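Local structure of protein CbbY (Rhodobacter sphaeroides, 4UAS) at residues 21-26 / 76-81; 111-116 / 136-141; 81-86 / 119-124. The protein dephosphorylates xylulose-1,5-bisphosphate, a potent inhibitor of Rubisco, with high selectivity and with magnesium as cofactor, giving xylulose 5-phosphate and phosphate. One frame throughout, in Å; residues are numbered along the deposited sequence.

Overall arrangement
The chain begins with the central strand 4-7, then runs into helix 17-31. Contact 1 closes the first loop: residues 21-26 meet 76-81 after a mainly helical excursion. Helix 71-87 continues into contact 3, which shares Arg81 with contact 1 and returns the chain to helix 119-129. Contacts 1 and 3 are in series and touch. Contact 2 opens at strand 110-114, between the two segments of contact 3, and closes at strand 140-142, so contacts 2 and 3 cross. Contact 1 joins two cap helices, contact 3 joins cap to core, and contact 2 joins neighbouring strands of the core sheet.

Contact 1: residues 21-26 / 76-81; sequences RRAFNE and RAKTER
Lys78 lays its aliphatic chain over one face of the Phe24 ring. Its CG sits 3.7 Å from Phe24 CD1. Further out, Lys78 CE stands 3.8 Å from the centroid of the Phe24 ring, a CH-pi contact over the face. The lysine leaves its helix with CG anti to the backbone N and bends at chi2 (-94°), and the chain beyond the bend passes across the ring. Lys78 NZ is 4.4 Å from the same Phe24 centroid, an off-centre cation-pi pair. Lys78 NZ is hydrogen-bonded to His20 ND1, one turn earlier on the helix of Phe24.

Ala23 packs beside this pair. Its CB meets Lys78 O at 3.8 Å and also faces the CB of Arg81. The axes of segments 21-26 and 76-81 approach to 8.5 Å, and their N-to-C directions are 129° apart. Arg81 reaches past Glu26, whose O lies over one face of the guanidinium. Arg81 has two deposited conformers, so this detail is less certain. Arg22 NE donates a nearly straight hydrogen bond, part of a salt bridge, to Glu26 OE2 at 2.8 Å, meeting it from above the carboxylate plane.

The contact joins helices 17-31 and 71-87 of the helical cap. Tyr42 of helix 39-45 also packs on Phe24, and Phe82 and Leu85 extend the interface along helix 71-87.

Contact 2: residues 111-116 / 136-141; sequences LAVATT and EIFDVI. With PO4 (phosphate ion), chain C.
The Phe138 ring is sandwiched between two aliphatic groups. Val113 CG2 sits over the centre of one face, 3.5 Å from the centroid of the Phe138 ring and almost on the ring normal. On the opposite face lies CG2 of the preceding residue, Ile137, offset toward the rim. Leu111 CB and the carbonyl carbon of Ala112 approach the ring obliquely. With CG2 anti to its carbonyl carbon, Val113 directs this methyl at Phe138, while CG1 lies near CG2 of Ile141.

The backbones pair as parallel strands. Ala112 is opposite Val140, and their CB atoms are 3.9 Å apart. The side chains of Val113 and Ile141, also paired, lie on the other face of the sheet. Val113 N gives a hydrogen bond of 3.0 Å to Val140 O. Leu111 O is gripped by two donors. Asp139 N is at 2.8 Å from Leu111 O, but its N-H is bent at 130°. Val140 N is at 3.3 Å from Leu111 O and lies in the carbonyl plane. Asp139 also returns a bond with its side chain: Leu111 N donates to the anti lone pair of Asp139 OD2 at 2.9 Å (166°). Both backbone polar atoms of Leu111 are thus held where the pairing starts.

Further along, the 111-116 segment reaches the bound phosphate. Thr115 OG1 donates to phosphate O3 at 2.6 Å, and Thr116 N donates nearly straight to phosphate O1 at 2.9 Å. Asp10 N, Val9 N and Lys151 NZ also bond to the phosphate. A parallel beta-alpha-beta unit, strand 110-114, helix 119-129 and strand 140-142, with a phosphate-binding threonine at the C-terminal side of its first strand, is typical of the Rossmann-like core of HAD phosphatases.

Contact 3: residues 81-86 / 119-124; sequences RFVALM and LPNVEA
Asn121 OD1 presses against the Phe82 ring, 3.2 Å from Phe82 CD2. Asn121 CB adds to this by touching Phe82 CE2 at 3.8 Å. The amide and ring planes stand 64° apart, so the two groups do not stack. Phe82 has CG anti to its backbone N (chi1 -179°), which carries the ring across toward the other helix. Asn121 OD1 is buried here and has no hydrogen-bond partner in the model. The other end of the amide is satisfied, because Asn121 ND2 bonds to Thr117 OG1, and this bond fixes which way the amide is turned.

The segments 81-86 and 119-124 run almost parallel, their axes 4° apart in direction and 9.3 Å at closest approach. Helix 71-87 belongs to the helical cap. Helix 119-129 is the core helix that follows strand 110-114 in the Rossmann-like fold. The contact therefore lies at the cap-core interface of this HAD phosphatase. Asn121 and Pro120 are among the residues known to bind substrate, and Lys78, another of them, lies one turn before Phe82.

The rest is van der Waals packing of aliphatic groups, against side chains and against backbone carbonyls. Val83 places one methyl, CG2, at the first turn of helix 119-129. Val83 CG2 is 3.8 Å from Pro120 O, and both Pro120 CB and Ala124 CB are also within touching distance of it. Met86 meets Ala124 through its inner chain. Its CG, anti to the backbone N, lies 3.9 Å from Ala124 CB and 3.4 Å from Ala124 O.

Further packing comes from His20 of helix 17-31, whose ring stacks on Phe82, and from Ala128, which touches Met86.

Contact 1: residues 21-26 / 76-81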
loop_
_atom_site.group_PDB
_atom_site.type_symbol
_atom_site.label_atom_id
_atom_site.label_comp_id
_atom_site.label_asym_id
_atom_site.label_seq_id
_atom_site.Cartn_x
_atom_site.Cartn_y
_atom_site.Cartn_z
ATOM N N ARG A 21 7.288 -10.517 -0.764
ATOM C CA ARG A 21 8.636 -11.070 -0.639
ATOM C C ARG A 21 8.723 -12.440 -1.253
ATOM O O ARG A 21 9.666 -12.740 -2.022
ATOM C CB ARG A 21 9.088 -11.063 0.811
ATOM C CG ARG A 21 10.576 -11.450 0.980
ATOM C CD ARG A 21 11.030 -11.369 2.435
ATOM N NE ARG A 21 10.471 -12.381 3.304
ATOM C CZ ARG A 21 11.032 -13.554 3.583
ATOM N NH1 ARG A 21 12.173 -13.914 3.048
ATOM N NH2 ARG A 21 10.428 -14.367 4.429
ATOM N N ARG A 22 7.729 -13.284 -1.018
ATOM C CA ARG A 22 7.661 -14.604 -1.620
ATOM C C ARG A 22 7.615 -14.459 -3.138
ATOM O O ARG A 22 8.292 -15.197 -3.861
ATOM C CB ARG A 22 6.449 -15.383 -1.094
ATOM C CG ARG A 22 6.208 -16.735 -1.757
ATOM C CD ARG A 22 5.043 -17.495 -1.121
ATOM N NE ARG A 22 4.855 -18.726 -1.887
ATOM C CZ ARG A 22 3.775 -19.502 -1.743
ATOM N NH1 ARG A 22 2.861 -19.185 -0.899
ATOM N NH2 ARG A 22 3.621 -20.547 -2.505
ATOM N N ALA A 23 6.751 -13.591 -3.665
ATOM C CA ALA A 23 6.635 -13.429 -5.101
ATOM C C ALA A 23 7.976 -12.987 -5.698
ATOM O O ALA A 23 8.377 -13.441 -6.774
ATOM C CB ALA A 23 5.558 -12.440 -5.443
ATOM N N PHE A 24 8.694 -12.039 -5.043
ATOM C CA PHE A 24 10.005 -11.660 -5.515
ATOM C C PHE A 24 10.935 -12.864 -5.563
ATOM O O PHE A 24 11.575 -13.151 -6.576
ATOM C CB PHE A 24 10.636 -10.562 -4.649
ATOM C CG PHE A 24 10.135 -9.151 -4.885
ATOM C CD1 PHE A 24 10.483 -8.505 -6.053
ATOM C CD2 PHE A 24 9.386 -8.476 -3.939
ATOM C CE1 PHE A 24 10.083 -7.182 -6.276
ATOM C CE2 PHE A 24 8.978 -7.187 -4.167
ATOM C CZ PHE A 24 9.326 -6.520 -5.333
ATOM N N ASN A 25 11.064 -13.580 -4.430
ATOM C CA ASN A 25 12.049 -14.658 -4.372
ATOM C C ASN A 25 11.737 -15.774 -5.333
ATOM O O ASN A 25 12.640 -16.341 -5.969
ATOM C CB ASN A 25 12.166 -15.167 -2.928
ATOM C CG ASN A 25 12.867 -14.186 -2.047
ATOM O OD1 ASN A 25 13.787 -13.496 -2.503
ATOM N ND2 ASN A 25 12.522 -14.148 -0.780
ATOM N N GLU A 26 10.451 -16.141 -5.476
ATOM C CA GLU A 26 10.081 -17.162 -6.447
ATOM C C GLU A 26 10.371 -16.739 -7.873
ATOM O O GLU A 26 10.708 -17.555 -8.710
ATOM C CB GLU A 26 8.636 -17.587 -6.191
ATOM C CG GLU A 26 8.429 -18.358 -4.912
ATOM C CD GLU A 26 7.038 -18.899 -4.697
ATOM O OE1 GLU A 26 6.142 -18.638 -5.528
ATOM O OE2 GLU A 26 6.853 -19.584 -3.657
ATOM N N ARG A 76 7.260 -7.277 -14.003
ATOM C CA ARG A 76 6.029 -7.851 -14.563
ATOM C C ARG A 76 5.858 -9.304 -14.139
ATOM O O ARG A 76 4.771 -9.729 -13.744
ATOM C CB ARG A 76 6.042 -7.726 -16.104
ATOM C CG ARG A 76 4.854 -8.326 -16.829
ATOM C CD ARG A 76 4.878 -8.176 -18.378
ATOM N NE ARG A 76 6.118 -7.578 -18.921
ATOM C CZ ARG A 76 6.438 -6.272 -18.845
ATOM N NH1 ARG A 76 7.583 -5.820 -19.380
ATOM N NH2 ARG A 76 5.626 -5.397 -18.224
ATOM N N ALA A 77 6.933 -10.090 -14.227
ATOM C CA ALA A 77 6.862 -11.482 -13.840
ATOM C C ALA A 77 6.505 -11.626 -12.332
ATOM O O ALA A 77 5.710 -12.461 -11.948
ATOM C CB ALA A 77 8.187 -12.155 -14.150
ATOM N N LYS A 78 7.104 -10.781 -11.528
ATOM C CA LYS A 78 6.831 -10.822 -10.092
ATOM C C LYS A 78 5.396 -10.392 -9.786
ATOM O O LYS A 78 4.763 -10.980 -8.902
ATOM C CB LYS A 78 7.835 -9.940 -9.349
ATOM C CG LYS A 78 7.553 -9.784 -7.840
ATOM C CD LYS A 78 6.724 -8.518 -7.527
ATOM C CE LYS A 78 6.140 -8.546 -6.134
ATOM N NZ LYS A 78 5.417 -7.321 -5.813
ATOM N N THR A 79 4.854 -9.423 -10.548
ATOM C CA THR A 79 3.479 -9.017 -10.386
ATOM C C THR A 79 2.530 -10.126 -10.707
ATOM O O THR A 79 1.592 -10.391 -9.959
ATOM C CB THR A 79 3.205 -7.736 -11.189
ATOM O OG1 THR A 79 4.041 -6.705 -10.728
ATOM C CG2 THR A 79 1.732 -7.307 -11.094
ATOM N N GLU A 80 2.770 -10.794 -11.836
ATOM C CA GLU A 80 1.955 -11.944 -12.212
ATOM C C GLU A 80 1.964 -12.991 -11.097
ATOM O O GLU A 80 0.923 -13.583 -10.758
ATOM C CB GLU A 80 2.451 -12.517 -13.507
ATOM C CG GLU A 80 2.218 -11.581 -14.711
ATOM C CD GLU A 80 2.917 -12.029 -15.967
ATOM O OE1 GLU A 80 3.629 -13.079 -15.939
ATOM O OE2 GLU A 80 2.789 -11.317 -16.981
ATOM N N ARG A 81 3.137 -13.248 -10.501
ATOM C CA ARG A 81 3.222 -14.236 -9.424
ATOM C C ARG A 81 2.445 -13.774 -8.188
ATOM O O ARG A 81 1.742 -14.588 -7.589
ATOM C CB ARG A 81 4.675 -14.596 -9.076
ATOM C CG ARG A 81 5.436 -15.430 -10.098
ATOM C CD ARG A 81 6.834 -15.892 -9.674
ATOM N NE ARG A 81 7.390 -16.789 -10.655
ATOM C CZ ARG A 81 7.335 -18.126 -10.557
ATOM N NH1 ARG A 81 7.860 -18.881 -11.519
ATOM N NH2 ARG A 81 6.815 -18.730 -9.485
HETATM O O HOH W 1 4.579 -18.060 -7.316
#

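Contact 2: residues 111-116 / 136-141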
loop_
_atom_site.group_PDB
_atom_site.type_symbol
_atom_site.label_atom_id
_atom_site.label_comp_id
_atom_site.label_asym_id
_atom_site.label_seq_id
_atom_site.Cartn_x
_atom_site.Cartn_y
_atom_site.Cartn_z
ATOM N N LEU A 111 -14.481 7.019 -1.098
ATOM C CA LEU A 111 -13.299 6.218 -0.740
ATOM C C LEU A 111 -12.295 6.189 -1.888
ATOM O O LEU A 111 -12.653 5.999 -3.042
ATOM C CB LEU A 111 -13.744 4.779 -0.419
ATOM C CG LEU A 111 -14.784 4.644 0.668
ATOM C CD1 LEU A 111 -15.141 3.179 0.887
ATOM C CD2 LEU A 111 -14.436 5.267 1.969
ATOM N N ALA A 112 -11.013 6.286 -1.529
ATOM C CA ALA A 112 -9.927 6.183 -2.479
ATOM C C ALA A 112 -8.876 5.189 -1.981
ATOM O O ALA A 112 -8.661 5.074 -0.747
ATOM C CB ALA A 112 -9.273 7.521 -2.770
ATOM N N VAL A 113 -8.153 4.607 -2.892
ATOM C CA VAL A 113 -6.846 4.013 -2.658
ATOM C C VAL A 113 -5.786 4.995 -3.139
ATOM O O VAL A 113 -5.934 5.607 -4.178
ATOM C CB VAL A 113 -6.711 2.680 -3.442
ATOM C CG1 VAL A 113 -5.323 2.304 -3.813
ATOM C CG2 VAL A 113 -7.415 1.607 -2.600
ATOM N N ALA A 114 -4.718 5.116 -2.343
ATOM C CA ALA A 114 -3.550 5.903 -2.687
ATOM C C ALA A 114 -2.331 5.044 -2.344
ATOM O O ALA A 114 -2.026 4.893 -1.151
ATOM C CB ALA A 114 -3.531 7.222 -1.956
ATOM N N THR A 115 -1.703 4.434 -3.351
ATOM C CA THR A 115 -0.728 3.382 -3.165
ATOM C C THR A 115 0.422 3.497 -4.122
ATOM O O THR A 115 0.262 3.954 -5.247
ATOM C CB THR A 115 -1.432 1.979 -3.318
ATOM O OG1 THR A 115 -0.472 0.947 -3.061
ATOM C CG2 THR A 115 -2.008 1.812 -4.621
ATOM N N THR A 116 1.559 2.973 -3.689
ATOM C CA THR A 116 2.725 2.755 -4.521
ATOM C C THR A 116 2.716 1.449 -5.246
ATOM O O THR A 116 3.577 1.275 -6.155
ATOM C CB THR A 116 4.035 2.844 -3.701
ATOM O OG1 THR A 116 4.141 1.728 -2.818
ATOM C CG2 THR A 116 4.115 4.150 -2.909
ATOM N N GLU A 136 -15.640 -1.352 -7.592
ATOM C CA GLU A 136 -16.840 -1.398 -6.817
ATOM C C GLU A 136 -16.725 -1.082 -5.336
ATOM O O GLU A 136 -17.730 -0.978 -4.627
ATOM C CB GLU A 136 -17.474 -2.820 -6.961
ATOM C CG GLU A 136 -18.041 -3.078 -8.346
ATOM C CD GLU A 136 -18.713 -4.441 -8.492
ATOM O OE1 GLU A 136 -19.130 -5.030 -7.463
ATOM O OE2 GLU A 136 -18.833 -4.815 -9.664
ATOM N N ILE A 137 -15.480 -1.046 -4.847
ATOM C CA ILE A 137 -15.182 -0.689 -3.458
ATOM C C ILE A 137 -14.762 0.760 -3.356
ATOM O O ILE A 137 -15.272 1.475 -2.514
ATOM C CB ILE A 137 -14.116 -1.616 -2.847
ATOM C CG1 ILE A 137 -14.532 -3.091 -2.980
ATOM C CG2 ILE A 137 -13.819 -1.295 -1.369
ATOM C CD1 ILE A 137 -15.784 -3.433 -2.235
ATOM N N PHE A 138 -13.811 1.164 -4.233
ATOM C CA PHE A 138 -13.188 2.497 -4.153
ATOM C C PHE A 138 -13.691 3.350 -5.315
ATOM O O PHE A 138 -13.666 2.933 -6.486
ATOM C CB PHE A 138 -11.687 2.340 -4.175
ATOM C CG PHE A 138 -11.193 1.539 -2.990
ATOM C CD1 PHE A 138 -11.103 2.128 -1.725
ATOM C CD2 PHE A 138 -10.810 0.227 -3.118
ATOM C CE1 PHE A 138 -10.695 1.368 -0.631
ATOM C CE2 PHE A 138 -10.408 -0.535 -2.036
ATOM C CZ PHE A 138 -10.335 0.034 -0.780
ATOM N N ASP A 139 -14.040 4.572 -4.987
ATOM C CA ASP A 139 -14.491 5.560 -5.984
ATOM C C ASP A 139 -13.315 6.038 -6.841
ATOM O O ASP A 139 -13.504 6.394 -8.017
ATOM C CB ASP A 139 -15.149 6.711 -5.263
ATOM C CG ASP A 139 -16.345 6.257 -4.462
ATOM O OD1 ASP A 139 -17.316 5.918 -5.090
ATOM O OD2 ASP A 139 -16.244 6.118 -3.228
ATOM N N VAL A 140 -12.120 6.059 -6.267
ATOM C CA VAL A 140 -10.913 6.559 -6.899
ATOM C C VAL A 140 -9.783 5.611 -6.579
ATOM O O VAL A 140 -9.628 5.190 -5.421
ATOM C CB VAL A 140 -10.571 7.976 -6.381
ATOM C CG1 VAL A 140 -9.146 8.408 -6.761
ATOM C CG2 VAL A 140 -11.582 9.008 -6.911
ATOM N N ILE A 141 -8.980 5.238 -7.584
ATOM C CA ILE A 141 -7.816 4.400 -7.392
ATOM C C ILE A 141 -6.620 5.131 -7.943
ATOM O O ILE A 141 -6.492 5.344 -9.157
ATOM C CB ILE A 141 -7.945 2.992 -8.019
ATOM C CG1 ILE A 141 -9.155 2.262 -7.380
ATOM C CG2 ILE A 141 -6.682 2.160 -7.829
ATOM C CD1 ILE A 141 -9.546 1.002 -8.082
HETATM P P PO4 C . 1.652 0.951 -0.329
HETATM O O1 PO4 C . 1.991 2.412 -0.836
HETATM O O2 PO4 C . 2.647 -0.034 -1.072
HETATM O O3 PO4 C . 0.252 0.436 -0.617
HETATM O O4 PO4 C . 1.984 0.794 1.194
#

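Contact 3: residues 81-86 / 119-124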
loop_
_atom_site.group_PDB
_atom_site.type_symbol
_atom_site.label_atom_id
_atom_site.label_comp_id
_atom_site.label_asym_id
_atom_site.label_seq_id
_atom_site.Cartn_x
_atom_site.Cartn_y
_atom_site.Cartn_z
ATOM N N ARG A 81 3.137 -13.248 -10.501
ATOM C CA ARG A 81 3.222 -14.236 -9.424
ATOM C C ARG A 81 2.445 -13.774 -8.188
ATOM O O ARG A 81 1.742 -14.588 -7.589
ATOM C CB ARG A 81 4.675 -14.596 -9.076
ATOM C CG ARG A 81 5.436 -15.430 -10.098
ATOM C CD ARG A 81 6.834 -15.892 -9.674
ATOM N NE ARG A 81 7.390 -16.789 -10.655
ATOM C CZ ARG A 81 7.335 -18.126 -10.557
ATOM N NH1 ARG A 81 7.860 -18.881 -11.519
ATOM N NH2 ARG A 81 6.815 -18.730 -9.485
ATOM N N PHE A 82 2.584 -12.510 -7.820
ATOM C CA PHE A 82 1.818 -11.992 -6.684
ATOM C C PHE A 82 0.309 -12.116 -6.907
ATOM O O PHE A 82 -0.426 -12.512 -6.005
ATOM C CB PHE A 82 2.181 -10.542 -6.443
ATOM C CG PHE A 82 1.449 -9.921 -5.272
ATOM C CD1 PHE A 82 1.892 -10.117 -3.964
ATOM C CD2 PHE A 82 0.302 -9.192 -5.455
ATOM C CE1 PHE A 82 1.253 -9.550 -2.941
ATOM C CE2 PHE A 82 -0.338 -8.642 -4.429
ATOM C CZ PHE A 82 0.105 -8.806 -3.165
ATOM N N VAL A 83 -0.150 -11.739 -8.104
ATOM C CA VAL A 83 -1.556 -11.846 -8.417
ATOM C C VAL A 83 -2.063 -13.293 -8.237
ATOM O O VAL A 83 -3.133 -13.536 -7.701
ATOM C CB VAL A 83 -1.807 -11.287 -9.832
ATOM C CG1 VAL A 83 -3.215 -11.657 -10.377
ATOM C CG2 VAL A 83 -1.615 -9.782 -9.854
ATOM N N ALA A 84 -1.272 -14.264 -8.717
ATOM C CA ALA A 84 -1.648 -15.670 -8.590
ATOM C C ALA A 84 -1.664 -16.093 -7.116
ATOM O O ALA A 84 -2.595 -16.768 -6.653
ATOM C CB ALA A 84 -0.737 -16.586 -9.383
ATOM N N LEU A 85 -0.656 -15.650 -6.353
ATOM C CA LEU A 85 -0.604 -16.009 -4.928
ATOM C C LEU A 85 -1.770 -15.421 -4.156
ATOM O O LEU A 85 -2.342 -16.086 -3.287
ATOM C CB LEU A 85 0.733 -15.612 -4.322
ATOM C CG LEU A 85 1.994 -16.392 -4.711
ATOM C CD1 LEU A 85 3.266 -15.644 -4.309
ATOM C CD2 LEU A 85 1.934 -17.769 -4.110
ATOM N N MET A 86 -2.138 -14.183 -4.476
ATOM C CA MET A 86 -3.262 -13.554 -3.874
ATOM C C MET A 86 -4.543 -14.330 -4.101
ATOM O O MET A 86 -5.379 -14.422 -3.179
ATOM C CB MET A 86 -3.368 -12.134 -4.404
ATOM C CG MET A 86 -4.496 -11.349 -3.804
ATOM S SD MET A 86 -4.460 -11.090 -2.019
ATOM C CE MET A 86 -3.032 -10.177 -1.930
ATOM N N LEU A 119 -1.236 -1.451 -10.091
ATOM C CA LEU A 119 -2.629 -1.592 -10.227
ATOM C C LEU A 119 -3.193 -3.083 -10.195
ATOM O O LEU A 119 -4.168 -3.377 -9.504
ATOM C CB LEU A 119 -3.127 -0.875 -11.502
ATOM C CG LEU A 119 -4.603 -0.861 -11.652
ATOM C CD1 LEU A 119 -5.300 -0.142 -10.481
ATOM C CD2 LEU A 119 -5.020 -0.167 -12.993
ATOM N N PRO A 120 -2.550 -4.020 -10.926
ATOM C CA PRO A 120 -3.028 -5.381 -10.848
ATOM C C PRO A 120 -3.037 -5.945 -9.425
ATOM O O PRO A 120 -3.828 -6.838 -9.106
ATOM C CB PRO A 120 -2.081 -6.158 -11.746
ATOM C CG PRO A 120 -1.476 -5.157 -12.660
ATOM C CD PRO A 120 -1.507 -3.835 -11.951
ATOM N N ASN A 121 -2.132 -5.481 -8.598
ATOM C CA ASN A 121 -2.104 -5.927 -7.225
ATOM C C ASN A 121 -3.297 -5.456 -6.403
ATOM O O ASN A 121 -3.834 -6.174 -5.601
ATOM C CB ASN A 121 -0.808 -5.468 -6.550
ATOM C CG ASN A 121 0.456 -6.037 -7.190
ATOM O OD1 ASN A 121 0.454 -7.034 -7.863
ATOM N ND2 ASN A 121 1.539 -5.378 -6.941
ATOM N N VAL A 122 -3.727 -4.209 -6.657
ATOM C CA VAL A 122 -4.915 -3.687 -6.017
ATOM C C VAL A 122 -6.129 -4.551 -6.394
ATOM O O VAL A 122 -6.977 -4.871 -5.592
ATOM C CB VAL A 122 -5.120 -2.221 -6.389
ATOM C CG1 VAL A 122 -6.402 -1.649 -5.778
ATOM C CG2 VAL A 122 -3.959 -1.352 -6.004
ATOM N N GLU A 123 -6.245 -4.789 -7.721
ATOM C CA GLU A 123 -7.369 -5.572 -8.215
ATOM C C GLU A 123 -7.381 -6.965 -7.617
ATOM O O GLU A 123 -8.414 -7.449 -7.191
ATOM C CB GLU A 123 -7.336 -5.658 -9.750
ATOM C CG GLU A 123 -7.691 -4.344 -10.419
ATOM C CD GLU A 123 -9.146 -4.026 -10.272
ATOM O OE1 GLU A 123 -10.008 -4.849 -9.755
ATOM O OE2 GLU A 123 -9.521 -2.927 -10.725
ATOM N N ALA A 124 -6.213 -7.590 -7.537
ATOM C CA ALA A 124 -6.142 -8.949 -6.976
ATOM C C ALA A 124 -6.553 -8.952 -5.508
ATOM O O ALA A 124 -7.290 -9.825 -5.045
ATOM C CB ALA A 124 -4.718 -9.480 -7.186
#